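Local coordinates for cell wall surface anchor family protein (Streptococcus agalactiae serogroup V, PDB 3PF2) that forms the shaft of the type 1 pilus of group B Streptococcus as its major backbone subunit, seen here as a 35-kDa C-terminal fragment, at residues L41-F47 and F100-A104; I67-L72 and L106-M110; G182-F186 and F288-S294; A221-Y227 and T247-K251; E28-F32 and K176-H180. One frame throughout, in Å; residues are numbered along the deposited sequence.

How the interactions relate
The chain is two Ig-like domains in a row. Interactions 1 and 2 lie at the far end of the first, their centres about 13 Å apart and their segments alternating along the sequence; they touch where I103 CG2 packs on I67 CD1, 3.9 Å apart. Interactions 3 and 4 belong to the second, prealbumin-like domain, again about 13 Å between centres, and share the antiparallel pairing of strands 178-190 and 247-253. Centre to centre, interaction 1 is about 49 Å from interaction 3. In interaction 5, near the middle of the chain, strand 178-190 packs on the first domain at its start; it then runs on into interaction 3, so one strand connects the two domains.

Interaction 1: L41-F47 and F100-A104; sequences LGDYEKF and FKEIA. With CA (calcium ion), chain C.
F100 sits in helix 100-106 of the first Ig-like domain and wedges its ring against L41-F47, where a 3-10 turn swings into strand 46-52. With CG anti to its carbonyl carbon (chi1 -70°), the ring leaves the helix toward that bend. Starting at the root, F100 CB lies 3.6 Å from L41 O. Further out, CD2 meets the CB of Y44 at 3.7 Å, and CE2 brings the ring edge to the backbone of E45 and K46, whose atoms lie near the ring plane. At the tip, F100 CZ rests 3.7 Å from F47 CB.

The turn and the helix come together closely at G42. Its CA-H points at F100 O (CA to O 3.5 Å), while A104 CB packs on its backbone N. L41 reaches past this spot to I103, CD2 against CG2 at 3.6 Å. K101 lays its aliphatic chain along G42 O, and its NZ stops 4.3 Å from D43 OD1, too far for a salt bridge.

E45 points away from the helix into a calcium site completed by D159, T161, D163, A165 and N167. Its OE2 accepts from K164 N, and its OE1 binds the calcium ion at 2.4 Å.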
# COMPACT_ATOMS: atom_id res chain seq x y z
N LEU A 41 29.23 -5.68 13.91
CA LEU A 41 28.08 -5.01 14.49
C LEU A 41 28.24 -4.77 16.01
O LEU A 41 27.73 -3.80 16.54
CB LEU A 41 26.78 -5.79 14.21
CG LEU A 41 25.50 -5.12 14.69
CD1 LEU A 41 25.22 -3.79 13.95
CD2 LEU A 41 24.31 -6.06 14.57
N GLY A 42 28.97 -5.66 16.69
CA GLY A 42 29.18 -5.55 18.13
C GLY A 42 29.82 -4.24 18.57
O GLY A 42 29.62 -3.80 19.71
N ASP A 43 30.56 -3.62 17.66
CA ASP A 43 31.23 -2.33 17.89
C ASP A 43 30.30 -1.12 17.80
O ASP A 43 30.64 -0.03 18.28
CB ASP A 43 32.34 -2.11 16.87
CG ASP A 43 33.52 -3.04 17.05
OD1 ASP A 43 33.67 -3.65 18.13
OD2 ASP A 43 34.31 -3.13 16.09
N TYR A 44 29.12 -1.30 17.20
CA TYR A 44 28.30 -0.15 16.83
C TYR A 44 27.72 0.57 18.05
O TYR A 44 27.33 -0.08 19.03
CB TYR A 44 27.19 -0.57 15.85
CG TYR A 44 27.64 -0.67 14.39
CD1 TYR A 44 28.78 -1.40 14.03
CD2 TYR A 44 26.91 -0.05 13.37
CE1 TYR A 44 29.19 -1.49 12.69
CE2 TYR A 44 27.30 -0.13 12.03
CZ TYR A 44 28.43 -0.84 11.70
OH TYR A 44 28.83 -0.91 10.39
N GLU A 45 27.68 1.90 17.98
CA GLU A 45 27.17 2.75 19.05
C GLU A 45 25.78 3.34 18.76
O GLU A 45 25.17 3.97 19.64
CB GLU A 45 28.18 3.87 19.36
CG GLU A 45 29.60 3.36 19.61
CD GLU A 45 30.59 4.46 19.96
OE1 GLU A 45 30.43 5.59 19.46
OE2 GLU A 45 31.53 4.19 20.75
N LYS A 46 25.29 3.13 17.53
CA LYS A 46 23.96 3.55 17.12
C LYS A 46 23.52 2.72 15.92
O LYS A 46 24.32 2.40 15.05
CB LYS A 46 23.94 5.03 16.73
CG LYS A 46 22.54 5.63 16.61
CD LYS A 46 22.53 7.01 15.95
CE LYS A 46 23.22 8.07 16.80
NZ LYS A 46 22.69 8.17 18.19
N PHE A 47 22.24 2.37 15.89
CA PHE A 47 21.67 1.70 14.72
C PHE A 47 20.18 2.00 14.81
O PHE A 47 19.41 1.27 15.43
CB PHE A 47 21.96 0.20 14.77
CG PHE A 47 21.77 -0.51 13.45
CD1 PHE A 47 22.87 -0.83 12.66
CD2 PHE A 47 20.50 -0.87 13.02
CE1 PHE A 47 22.72 -1.48 11.44
CE2 PHE A 47 20.33 -1.52 11.80
CZ PHE A 47 21.44 -1.83 11.01
N PHE A 100 24.31 -4.59 21.23
CA PHE A 100 24.99 -4.80 19.95
C PHE A 100 25.90 -6.03 19.93
O PHE A 100 26.00 -6.70 18.90
CB PHE A 100 25.70 -3.52 19.49
CG PHE A 100 24.75 -2.42 19.06
CD1 PHE A 100 23.39 -2.69 18.81
CD2 PHE A 100 25.20 -1.12 18.89
CE1 PHE A 100 22.51 -1.67 18.42
CE2 PHE A 100 24.33 -0.07 18.48
CZ PHE A 100 22.98 -0.35 18.25
N LYS A 101 26.53 -6.32 21.06
CA LYS A 101 27.36 -7.52 21.20
C LYS A 101 26.55 -8.81 21.12
O LYS A 101 26.96 -9.78 20.48
CB LYS A 101 28.15 -7.48 22.51
CG LYS A 101 29.36 -6.55 22.48
CD LYS A 101 30.50 -7.16 21.66
CE LYS A 101 31.73 -6.27 21.68
NZ LYS A 101 32.83 -6.84 20.85
N GLU A 102 25.39 -8.80 21.77
CA GLU A 102 24.51 -9.97 21.79
C GLU A 102 23.91 -10.26 20.42
O GLU A 102 23.78 -11.42 20.03
CB GLU A 102 23.42 -9.81 22.84
CG GLU A 102 23.93 -10.02 24.26
CD GLU A 102 23.07 -9.35 25.30
OE1 GLU A 102 21.87 -9.71 25.42
OE2 GLU A 102 23.60 -8.48 26.02
N ILE A 103 23.56 -9.19 19.70
CA ILE A 103 23.05 -9.30 18.32
C ILE A 103 24.16 -9.81 17.40
O ILE A 103 23.92 -10.69 16.56
CB ILE A 103 22.43 -7.97 17.81
CG1 ILE A 103 21.24 -7.55 18.70
CG2 ILE A 103 21.97 -8.11 16.35
CD1 ILE A 103 20.84 -6.08 18.61
N ALA A 104 25.37 -9.29 17.59
CA ALA A 104 26.54 -9.75 16.85
C ALA A 104 26.81 -11.25 17.03
O ALA A 104 27.22 -11.92 16.08
CB ALA A 104 27.78 -8.94 17.24
CA CA C . 31.23 6.46 17.36

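Interaction 2: I67-L72 and L106-M110; sequences IGSKTL and LLKGM
Two tight turns face each other in the first, Cna-B-like domain: a type II' turn from I67 to K70 in the edge β-hairpin of strands 57-67 and 70-72, and a type II turn from L107 to M110 in the loop beyond helix 100-106. K70 reaches across, bent at chi2 and chi4, and its NZ donates to L106 O at 2.8 Å. The nitrogen lies in the carbonyl plane on a lone pair, with a C=O...N angle of 131°. On the way, the K70 chain crosses that of L106, CD nearest the CD2 branch.

M110 comes from the other turn with its chain extended beyond CG, which brings the terminal methyl against the hairpin turn. CE packs tightly, 3.3 Å from K70 CG, and lies equally close to I67 O. The M110 and I67 side chains cross at about a right angle, SD to CG2 3.9 Å. The same CG2 of I67 meets L107 CD2 at 3.6 Å, and L72 CD2 touches L106 CD1 at 3.5 Å.

Outside the pair, S69 OG is hydrogen-bonded to D127. Between the segments, then, a single hydrogen bond, from a charged donor to a neutral carbonyl, is set among apolar contacts. The ammonium group probably polarises the L106 carbonyl, while the aliphatic part of the same lysine packs against methyl groups.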
# COMPACT_ATOMS: atom_id res chain seq x y z
N ILE A 67 17.18 -11.73 11.41
CA ILE A 67 18.47 -11.81 10.73
C ILE A 67 18.71 -13.27 10.39
O ILE A 67 18.82 -14.11 11.30
CB ILE A 67 19.64 -11.24 11.57
CG1 ILE A 67 19.39 -9.77 11.91
CG2 ILE A 67 20.94 -11.40 10.80
CD1 ILE A 67 20.34 -9.20 12.96
N GLY A 68 18.77 -13.58 9.10
CA GLY A 68 18.82 -14.97 8.64
C GLY A 68 17.63 -15.67 9.27
O GLY A 68 16.53 -15.13 9.27
N SER A 69 17.87 -16.84 9.85
CA SER A 69 16.81 -17.63 10.48
C SER A 69 16.46 -17.13 11.88
O SER A 69 15.53 -17.64 12.51
CB SER A 69 17.24 -19.09 10.57
OG SER A 69 18.30 -19.21 11.51
N LYS A 70 17.22 -16.15 12.37
CA LYS A 70 17.12 -15.75 13.77
C LYS A 70 16.15 -14.60 13.97
O LYS A 70 16.05 -13.69 13.14
CB LYS A 70 18.50 -15.38 14.31
CG LYS A 70 19.43 -16.56 14.42
CD LYS A 70 19.72 -16.91 15.86
CE LYS A 70 20.73 -18.05 15.97
NZ LYS A 70 22.11 -17.71 15.50
N THR A 71 15.45 -14.63 15.11
CA THR A 71 14.49 -13.59 15.45
C THR A 71 15.04 -12.63 16.50
O THR A 71 15.67 -13.06 17.48
CB THR A 71 13.17 -14.21 15.99
OG1 THR A 71 12.70 -15.21 15.08
CG2 THR A 71 12.12 -13.14 16.19
N LEU A 72 14.81 -11.34 16.29
CA LEU A 72 15.05 -10.33 17.32
C LEU A 72 13.76 -9.94 18.03
O LEU A 72 12.70 -9.85 17.41
CB LEU A 72 15.73 -9.09 16.72
CG LEU A 72 17.08 -9.27 16.02
CD1 LEU A 72 17.61 -7.91 15.58
CD2 LEU A 72 18.11 -9.95 16.90
N LEU A 106 24.60 -13.62 17.57
CA LEU A 106 23.60 -14.34 16.77
C LEU A 106 24.05 -14.59 15.33
O LEU A 106 23.61 -15.55 14.69
CB LEU A 106 22.26 -13.59 16.78
CG LEU A 106 21.59 -13.33 18.13
CD1 LEU A 106 20.34 -12.50 17.94
CD2 LEU A 106 21.28 -14.63 18.88
N LEU A 107 24.94 -13.72 14.83
CA LEU A 107 25.44 -13.82 13.46
C LEU A 107 26.42 -14.98 13.24
O LEU A 107 26.73 -15.32 12.09
CB LEU A 107 26.11 -12.51 13.04
CG LEU A 107 25.40 -11.18 13.29
CD1 LEU A 107 26.35 -10.02 13.03
CD2 LEU A 107 24.14 -11.04 12.44
N LYS A 108 26.92 -15.56 14.32
CA LYS A 108 27.95 -16.59 14.22
C LYS A 108 27.44 -17.80 13.43
O LYS A 108 26.38 -18.35 13.71
CB LYS A 108 28.45 -17.00 15.61
CG LYS A 108 29.34 -15.94 16.29
CD LYS A 108 30.82 -16.13 15.99
CE LYS A 108 31.36 -17.43 16.62
NZ LYS A 108 32.85 -17.46 16.68
N GLY A 109 28.21 -18.17 12.41
CA GLY A 109 27.84 -19.25 11.52
C GLY A 109 27.06 -18.78 10.29
O GLY A 109 26.92 -19.54 9.33
N MET A 110 26.57 -17.54 10.32
CA MET A 110 25.83 -16.98 9.19
C MET A 110 26.76 -16.43 8.12
O MET A 110 27.88 -16.00 8.42
CB MET A 110 24.91 -15.86 9.66
CG MET A 110 23.63 -16.33 10.31
SD MET A 110 22.55 -14.96 10.75
CE MET A 110 21.53 -15.78 11.96

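Interaction 3: G182-F186 and F288-S294; sequences GGKRF and FTVSQTS
F186 and F288 meet as a T-shaped pair, the edge of F186 turned into the face of F288. The planes stand 87° apart with the centroids separated by 4.9 Å, and F186 CZ is poised 3.5 Å above the centre of the F288 ring. F288 takes the conformer with CG between its backbone N and carbonyl carbon (chi1 66°), which offers its face to F186.

K184 runs past F288 in the opposite direction. Its CG lies 3.6 Å from F288 CD1, approaching neither squarely over the face nor at the edge, and the bend at chi2 carries the chain on past T289 O and the CB of S294. There NZ donates a hydrogen bond to a water, which in turn donates to T289 O; K184 NZ also forms a salt bridge with D312.

At the other end S294 is held between two backbones. OG donates to G183 O at 2.7 Å, nearly head-on to the carbonyl, and accepts from S291 N at 2.8 Å, a side-chain bond that ties together the two ends of the type I turn S291-S294. V290 CG1 packs on G182 CA at 3.6 Å. A second water links G183 N to S291 O, and another joins R185 N to S294 O.

The two strands belong to different sheets of the prealbumin-like domain, running at 144° with axes 6.7 Å apart, and side chains and waters join them. Strand 266-274 adds L270, which touches both phenylalanines, strand 247-253 stacks F248 on F186, and strand 312-316 pairs in parallel with strand 178-190.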
# COMPACT_ATOMS: atom_id res chain seq x y z
N GLY A 182 -6.66 2.50 -7.31
CA GLY A 182 -7.36 3.19 -8.38
C GLY A 182 -8.84 3.41 -8.12
O GLY A 182 -9.35 3.08 -7.05
N GLY A 183 -9.54 3.95 -9.12
CA GLY A 183 -10.96 4.24 -9.00
C GLY A 183 -11.64 4.24 -10.35
O GLY A 183 -10.99 4.09 -11.39
N LYS A 184 -12.96 4.42 -10.33
CA LYS A 184 -13.71 4.50 -11.58
C LYS A 184 -14.90 5.43 -11.43
O LYS A 184 -15.48 5.53 -10.35
CB LYS A 184 -14.18 3.10 -12.02
CG LYS A 184 -14.85 3.10 -13.40
CD LYS A 184 -13.83 3.27 -14.57
CE LYS A 184 -14.61 3.33 -15.90
NZ LYS A 184 -13.74 3.76 -17.02
N ARG A 185 -15.24 6.11 -12.52
CA ARG A 185 -16.39 7.02 -12.56
C ARG A 185 -17.43 6.44 -13.51
O ARG A 185 -17.07 5.81 -14.50
CB ARG A 185 -15.95 8.41 -13.04
CG ARG A 185 -14.90 9.04 -12.10
CD ARG A 185 -14.48 10.45 -12.55
NE ARG A 185 -15.55 11.42 -12.30
CZ ARG A 185 -16.01 12.29 -13.19
NH1 ARG A 185 -15.49 12.37 -14.41
NH2 ARG A 185 -16.99 13.12 -12.85
N PHE A 186 -18.70 6.68 -13.21
CA PHE A 186 -19.80 6.17 -14.00
C PHE A 186 -20.87 7.23 -14.19
O PHE A 186 -21.03 8.12 -13.36
CB PHE A 186 -20.47 5.01 -13.27
CG PHE A 186 -19.56 3.87 -12.95
CD1 PHE A 186 -19.28 2.91 -13.92
CD2 PHE A 186 -18.97 3.77 -11.70
CE1 PHE A 186 -18.42 1.84 -13.64
CE2 PHE A 186 -18.10 2.69 -11.40
CZ PHE A 186 -17.83 1.73 -12.38
N PHE A 288 -16.24 -3.29 -15.86
CA PHE A 288 -15.44 -2.08 -16.02
C PHE A 288 -14.01 -2.36 -15.62
O PHE A 288 -13.75 -3.38 -14.99
CB PHE A 288 -16.00 -0.90 -15.21
CG PHE A 288 -15.94 -1.07 -13.72
CD1 PHE A 288 -14.87 -0.52 -12.97
CD2 PHE A 288 -16.97 -1.71 -13.03
CE1 PHE A 288 -14.83 -0.63 -11.57
CE2 PHE A 288 -16.94 -1.83 -11.63
CZ PHE A 288 -15.88 -1.29 -10.89
N THR A 289 -13.09 -1.48 -16.00
CA THR A 289 -11.71 -1.66 -15.58
C THR A 289 -11.20 -0.48 -14.78
O THR A 289 -11.57 0.66 -15.04
CB THR A 289 -10.76 -1.91 -16.76
OG1 THR A 289 -10.90 -0.85 -17.71
CG2 THR A 289 -11.06 -3.24 -17.45
N VAL A 290 -10.38 -0.80 -13.79
CA VAL A 290 -9.64 0.17 -13.02
C VAL A 290 -8.20 0.14 -13.52
O VAL A 290 -7.59 -0.94 -13.59
CB VAL A 290 -9.67 -0.17 -11.51
CG1 VAL A 290 -8.77 0.80 -10.73
CG2 VAL A 290 -11.11 -0.08 -11.00
N SER A 291 -7.69 1.30 -13.91
CA SER A 291 -6.34 1.45 -14.46
C SER A 291 -5.67 2.67 -13.83
O SER A 291 -6.24 3.31 -12.96
CB SER A 291 -6.42 1.67 -15.97
OG SER A 291 -6.94 2.97 -16.26
N GLN A 292 -4.47 3.01 -14.29
CA GLN A 292 -3.83 4.22 -13.81
C GLN A 292 -4.68 5.48 -14.07
O GLN A 292 -4.66 6.42 -13.28
CB GLN A 292 -2.45 4.39 -14.45
CG GLN A 292 -1.73 5.64 -13.97
CD GLN A 292 -0.37 5.80 -14.60
OE1 GLN A 292 -0.21 5.61 -15.80
NE2 GLN A 292 0.61 6.15 -13.79
N THR A 293 -5.43 5.47 -15.17
CA THR A 293 -6.09 6.67 -15.66
C THR A 293 -7.62 6.60 -15.67
O THR A 293 -8.28 7.39 -16.37
CB THR A 293 -5.58 7.07 -17.07
OG1 THR A 293 -5.82 5.99 -18.00
CG2 THR A 293 -4.09 7.39 -17.04
N SER A 294 -8.20 5.68 -14.90
CA SER A 294 -9.66 5.50 -14.91
C SER A 294 -10.38 6.43 -13.92
O SER A 294 -11.61 6.42 -13.85
CB SER A 294 -10.02 4.02 -14.65
OG SER A 294 -9.41 3.52 -13.48
O HOH W 1 -7.68 4.93 -11.05
O HOH W 2 -14.10 0.50 -17.84
O HOH W 3 -11.36 2.15 -17.41
O HOH W 4 -13.84 6.58 -15.34

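Interaction 4: A221-Y227 and T247-K251; sequences ANTNKNY and TFEIK
In the prealbumin-like domain, the loop after helix 216-221 docks on strand 247-253 at two points, N222 on K251 and Y227 on F248. The N222 amide makes a two-point pairing with the strand backbone. OD1 accepts from K251 N at 2.9 Å, the donor on a lone pair in the carbonyl plane, and ND2 donates to K251 O at 3.0 Å, with that oxygen close to the amide plane. Both grips fix the flip of the amide. OD1 also accepts a hydrogen bond from a water that donates to E249 O as well, while ND2 also donates to L218 O.

Y227 lays its ring over the strand. F248 CA sits 3.6 Å from the centroid and 15° off the normal, a CH-pi contact, and F248 CB touches Y227 CD1 at 3.7 Å. N224 ND2 lies over the opposite face, so the ring is sandwiched. E249 runs alongside the ring in the same direction; its carboxylate is bound by R185 and Y295.

N224 OD1 accepts from N226 N, an Asx turn that shapes the bend leading to Y227. A side-chain amide matching both the N-H and the C=O of one residue imitates the hydrogen bonding of a neighbouring β-strand.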
# COMPACT_ATOMS: atom_id res chain seq x y z
N ALA A 221 -12.91 6.35 2.36
CA ALA A 221 -12.50 6.77 1.02
C ALA A 221 -13.68 7.06 0.07
O ALA A 221 -13.51 7.61 -1.01
CB ALA A 221 -11.59 5.69 0.39
N ASN A 222 -14.87 6.65 0.49
CA ASN A 222 -16.06 6.83 -0.30
C ASN A 222 -17.12 7.52 0.55
O ASN A 222 -18.09 6.89 0.98
CB ASN A 222 -16.55 5.47 -0.82
CG ASN A 222 -15.58 4.84 -1.82
OD1 ASN A 222 -15.73 5.00 -3.04
ND2 ASN A 222 -14.58 4.11 -1.31
N THR A 223 -16.92 8.82 0.77
CA THR A 223 -17.76 9.60 1.70
C THR A 223 -19.02 10.18 1.09
O THR A 223 -19.92 10.60 1.84
CB THR A 223 -16.97 10.78 2.34
OG1 THR A 223 -16.33 11.55 1.32
CG2 THR A 223 -15.94 10.26 3.32
N ASN A 224 -19.10 10.22 -0.24
CA ASN A 224 -20.28 10.78 -0.88
C ASN A 224 -21.44 9.80 -0.79
O ASN A 224 -21.54 8.85 -1.58
CB ASN A 224 -20.00 11.22 -2.32
CG ASN A 224 -21.17 11.96 -2.94
OD1 ASN A 224 -22.29 11.96 -2.41
ND2 ASN A 224 -20.93 12.61 -4.07
N LYS A 225 -22.34 10.04 0.16
CA LYS A 225 -23.46 9.13 0.39
C LYS A 225 -24.45 9.07 -0.77
O LYS A 225 -25.26 8.14 -0.84
CB LYS A 225 -24.19 9.43 1.71
CG LYS A 225 -23.56 8.82 2.94
CD LYS A 225 -24.41 9.16 4.17
CE LYS A 225 -24.19 8.19 5.33
NZ LYS A 225 -22.86 8.36 5.98
N ASN A 226 -24.40 10.04 -1.68
CA ASN A 226 -25.25 10.01 -2.87
C ASN A 226 -24.93 8.83 -3.77
O ASN A 226 -25.77 8.40 -4.56
CB ASN A 226 -25.13 11.30 -3.69
CG ASN A 226 -25.57 12.52 -2.91
OD1 ASN A 226 -26.50 12.45 -2.11
ND2 ASN A 226 -24.90 13.64 -3.16
N TYR A 227 -23.71 8.32 -3.66
CA TYR A 227 -23.26 7.24 -4.52
C TYR A 227 -23.40 5.86 -3.89
O TYR A 227 -23.02 4.87 -4.52
CB TYR A 227 -21.79 7.44 -4.91
CG TYR A 227 -21.49 8.71 -5.67
CD1 TYR A 227 -22.50 9.42 -6.35
CD2 TYR A 227 -20.18 9.19 -5.75
CE1 TYR A 227 -22.20 10.57 -7.06
CE2 TYR A 227 -19.88 10.35 -6.45
CZ TYR A 227 -20.89 11.03 -7.10
OH TYR A 227 -20.58 12.16 -7.80
N THR A 247 -24.67 10.33 -11.89
CA THR A 247 -23.27 9.95 -11.60
C THR A 247 -23.11 9.08 -10.37
O THR A 247 -23.95 9.09 -9.46
CB THR A 247 -22.34 11.18 -11.43
OG1 THR A 247 -22.63 11.83 -10.19
CG2 THR A 247 -22.46 12.14 -12.60
N PHE A 248 -22.03 8.31 -10.37
CA PHE A 248 -21.52 7.67 -9.17
C PHE A 248 -20.09 7.22 -9.41
O PHE A 248 -19.61 7.28 -10.54
CB PHE A 248 -22.43 6.52 -8.68
CG PHE A 248 -22.57 5.36 -9.64
CD1 PHE A 248 -21.87 4.17 -9.40
CD2 PHE A 248 -23.44 5.42 -10.73
CE1 PHE A 248 -22.02 3.07 -10.23
CE2 PHE A 248 -23.59 4.32 -11.58
CZ PHE A 248 -22.88 3.14 -11.33
N GLU A 249 -19.42 6.82 -8.34
CA GLU A 249 -17.99 6.50 -8.39
C GLU A 249 -17.64 5.42 -7.38
O GLU A 249 -18.39 5.18 -6.43
CB GLU A 249 -17.15 7.74 -8.06
CG GLU A 249 -17.35 8.93 -9.01
CD GLU A 249 -16.50 10.12 -8.64
OE1 GLU A 249 -15.88 10.10 -7.55
OE2 GLU A 249 -16.46 11.07 -9.46
N ILE A 250 -16.51 4.75 -7.59
CA ILE A 250 -15.92 3.92 -6.55
C ILE A 250 -14.44 4.31 -6.46
O ILE A 250 -13.76 4.43 -7.49
CB ILE A 250 -16.12 2.39 -6.82
CG1 ILE A 250 -15.53 1.54 -5.69
CG2 ILE A 250 -15.52 1.98 -8.17
CD1 ILE A 250 -16.26 1.67 -4.35
N LYS A 251 -13.96 4.51 -5.24
CA LYS A 251 -12.58 4.94 -5.03
C LYS A 251 -11.82 3.92 -4.20
O LYS A 251 -12.30 3.46 -3.16
CB LYS A 251 -12.52 6.32 -4.34
CG LYS A 251 -13.28 7.42 -5.09
CD LYS A 251 -13.09 8.79 -4.46
CE LYS A 251 -11.73 9.36 -4.80
NZ LYS A 251 -11.62 10.84 -4.53
O HOH W 5 -17.67 6.69 -4.20

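Interaction 5: E28-F32 and K176-H180; sequences EFKWF and KPEVH
E178 passes its backbone N by the edge of W31, near the indole plane, while its side chain turns to the other side, where OE1 accepts from H180 ND1 at 2.7 Å. The bond is nearly straight (173°), uses the syn lone pair of the carboxylate and lies in the imidazole plane, so it fixes both groups on the side turned from strand 29-32. H180 NE2 is bound to A256 O.

Toward strand 29-32, V179 sets its two methyls against F29 and W31 where the rings meet. CG1 lies 3.9 Å from F29 CE1 and 3.8 Å from W31 CH2, while CG2 leans on W31 CZ2 at 3.9 Å. P177 comes in at the indole edge near its plane, with CG 3.9 Å from W31 CZ3. The two aromatic residues are set against each other: F29 CE1 stands 3.4 Å above the indole plane, toward its rim, where the edge of the phenyl meets the face of the indole. F29 has CG between its backbone N and carbonyl carbon (chi1 61°), which turns the ring to V179.

V13, L57 and I140 from neighbouring strands also line V179. W31 makes a cation-pi contact with K11, a calcium-site residue, and the side chain of P177 is about 5 Å from the calcium ion.

No hydrogen bond joins the two segments. Strand 29-35, in the antiparallel sheet of the first Ig-like domain, packs face to face on the start of strand 178-190, and the 10.1 Å between axes is consistent with β-sandwich packing. Both H180 nitrogens meet acceptors, which would favour a doubly protonated, positively charged imidazole.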
# COMPACT_ATOMS: atom_id res chain seq x y z
N GLU A 28 -4.50 -4.67 4.19
CA GLU A 28 -3.19 -4.63 4.85
C GLU A 28 -2.15 -5.42 4.05
O GLU A 28 -2.45 -6.48 3.48
CB GLU A 28 -3.26 -5.13 6.30
CG GLU A 28 -1.95 -4.93 7.07
CD GLU A 28 -1.97 -5.58 8.43
OE1 GLU A 28 -2.55 -4.98 9.35
OE2 GLU A 28 -1.39 -6.68 8.57
N PHE A 29 -0.93 -4.89 4.00
CA PHE A 29 0.20 -5.54 3.34
C PHE A 29 1.48 -5.15 4.09
O PHE A 29 1.46 -4.29 4.96
CB PHE A 29 0.31 -5.09 1.87
CG PHE A 29 0.54 -3.62 1.71
CD1 PHE A 29 1.83 -3.09 1.71
CD2 PHE A 29 -0.54 -2.75 1.63
CE1 PHE A 29 2.02 -1.70 1.61
CE2 PHE A 29 -0.35 -1.37 1.52
CZ PHE A 29 0.93 -0.86 1.50
N LYS A 30 2.59 -5.77 3.72
CA LYS A 30 3.87 -5.48 4.38
C LYS A 30 4.83 -4.72 3.49
O LYS A 30 5.01 -5.09 2.32
CB LYS A 30 4.54 -6.77 4.82
CG LYS A 30 3.71 -7.54 5.86
CD LYS A 30 4.46 -8.73 6.36
CE LYS A 30 3.71 -9.39 7.52
NZ LYS A 30 2.55 -10.19 7.04
N TRP A 31 5.47 -3.69 4.05
CA TRP A 31 6.72 -3.16 3.50
C TRP A 31 7.83 -3.96 4.17
O TRP A 31 7.64 -4.51 5.27
CB TRP A 31 6.88 -1.69 3.86
CG TRP A 31 5.83 -0.76 3.34
CD1 TRP A 31 4.76 -0.28 4.05
CD2 TRP A 31 5.75 -0.16 2.04
NE1 TRP A 31 4.02 0.57 3.27
CE2 TRP A 31 4.61 0.66 2.03
CE3 TRP A 31 6.56 -0.24 0.88
CZ2 TRP A 31 4.23 1.41 0.91
CZ3 TRP A 31 6.16 0.50 -0.25
CH2 TRP A 31 5.02 1.32 -0.22
N PHE A 32 9.00 -4.03 3.53
CA PHE A 32 10.16 -4.70 4.15
C PHE A 32 11.35 -3.75 4.18
O PHE A 32 11.85 -3.37 3.13
CB PHE A 32 10.53 -5.98 3.39
CG PHE A 32 9.45 -7.02 3.44
CD1 PHE A 32 9.48 -8.04 4.38
CD2 PHE A 32 8.37 -6.95 2.56
CE1 PHE A 32 8.44 -9.00 4.43
CE2 PHE A 32 7.33 -7.89 2.61
CZ PHE A 32 7.37 -8.92 3.54
N LYS A 176 13.35 3.25 -4.51
CA LYS A 176 12.18 3.20 -3.62
C LYS A 176 11.10 2.28 -4.19
O LYS A 176 10.79 2.36 -5.39
CB LYS A 176 11.57 4.59 -3.43
CG LYS A 176 12.51 5.65 -2.83
CD LYS A 176 11.70 6.91 -2.47
CE LYS A 176 12.61 8.11 -2.14
NZ LYS A 176 11.79 9.23 -1.57
N PRO A 177 10.53 1.39 -3.35
CA PRO A 177 9.33 0.65 -3.78
C PRO A 177 8.09 1.53 -3.72
O PRO A 177 8.12 2.61 -3.12
CB PRO A 177 9.23 -0.48 -2.75
CG PRO A 177 9.84 0.12 -1.49
CD PRO A 177 10.95 1.05 -1.98
N GLU A 178 6.98 1.10 -4.35
CA GLU A 178 5.75 1.90 -4.34
C GLU A 178 4.51 1.02 -4.41
O GLU A 178 4.57 -0.12 -4.91
CB GLU A 178 5.72 2.90 -5.51
CG GLU A 178 5.78 2.28 -6.92
CD GLU A 178 4.44 1.74 -7.43
OE1 GLU A 178 3.37 2.29 -7.06
OE2 GLU A 178 4.44 0.76 -8.22
N VAL A 179 3.42 1.58 -3.90
CA VAL A 179 2.10 0.96 -4.07
C VAL A 179 1.13 1.92 -4.72
O VAL A 179 1.34 3.15 -4.75
CB VAL A 179 1.52 0.43 -2.74
CG1 VAL A 179 2.39 -0.67 -2.17
CG2 VAL A 179 1.34 1.59 -1.72
N HIS A 180 0.02 1.38 -5.21
CA HIS A 180 -0.97 2.24 -5.87
C HIS A 180 -2.34 1.61 -5.74
O HIS A 180 -2.45 0.38 -5.59
CB HIS A 180 -0.62 2.39 -7.35
CG HIS A 180 -0.10 1.12 -7.95
ND1 HIS A 180 1.25 0.83 -8.01
CD2 HIS A 180 -0.75 0.04 -8.46
CE1 HIS A 180 1.41 -0.36 -8.55
NE2 HIS A 180 0.22 -0.87 -8.81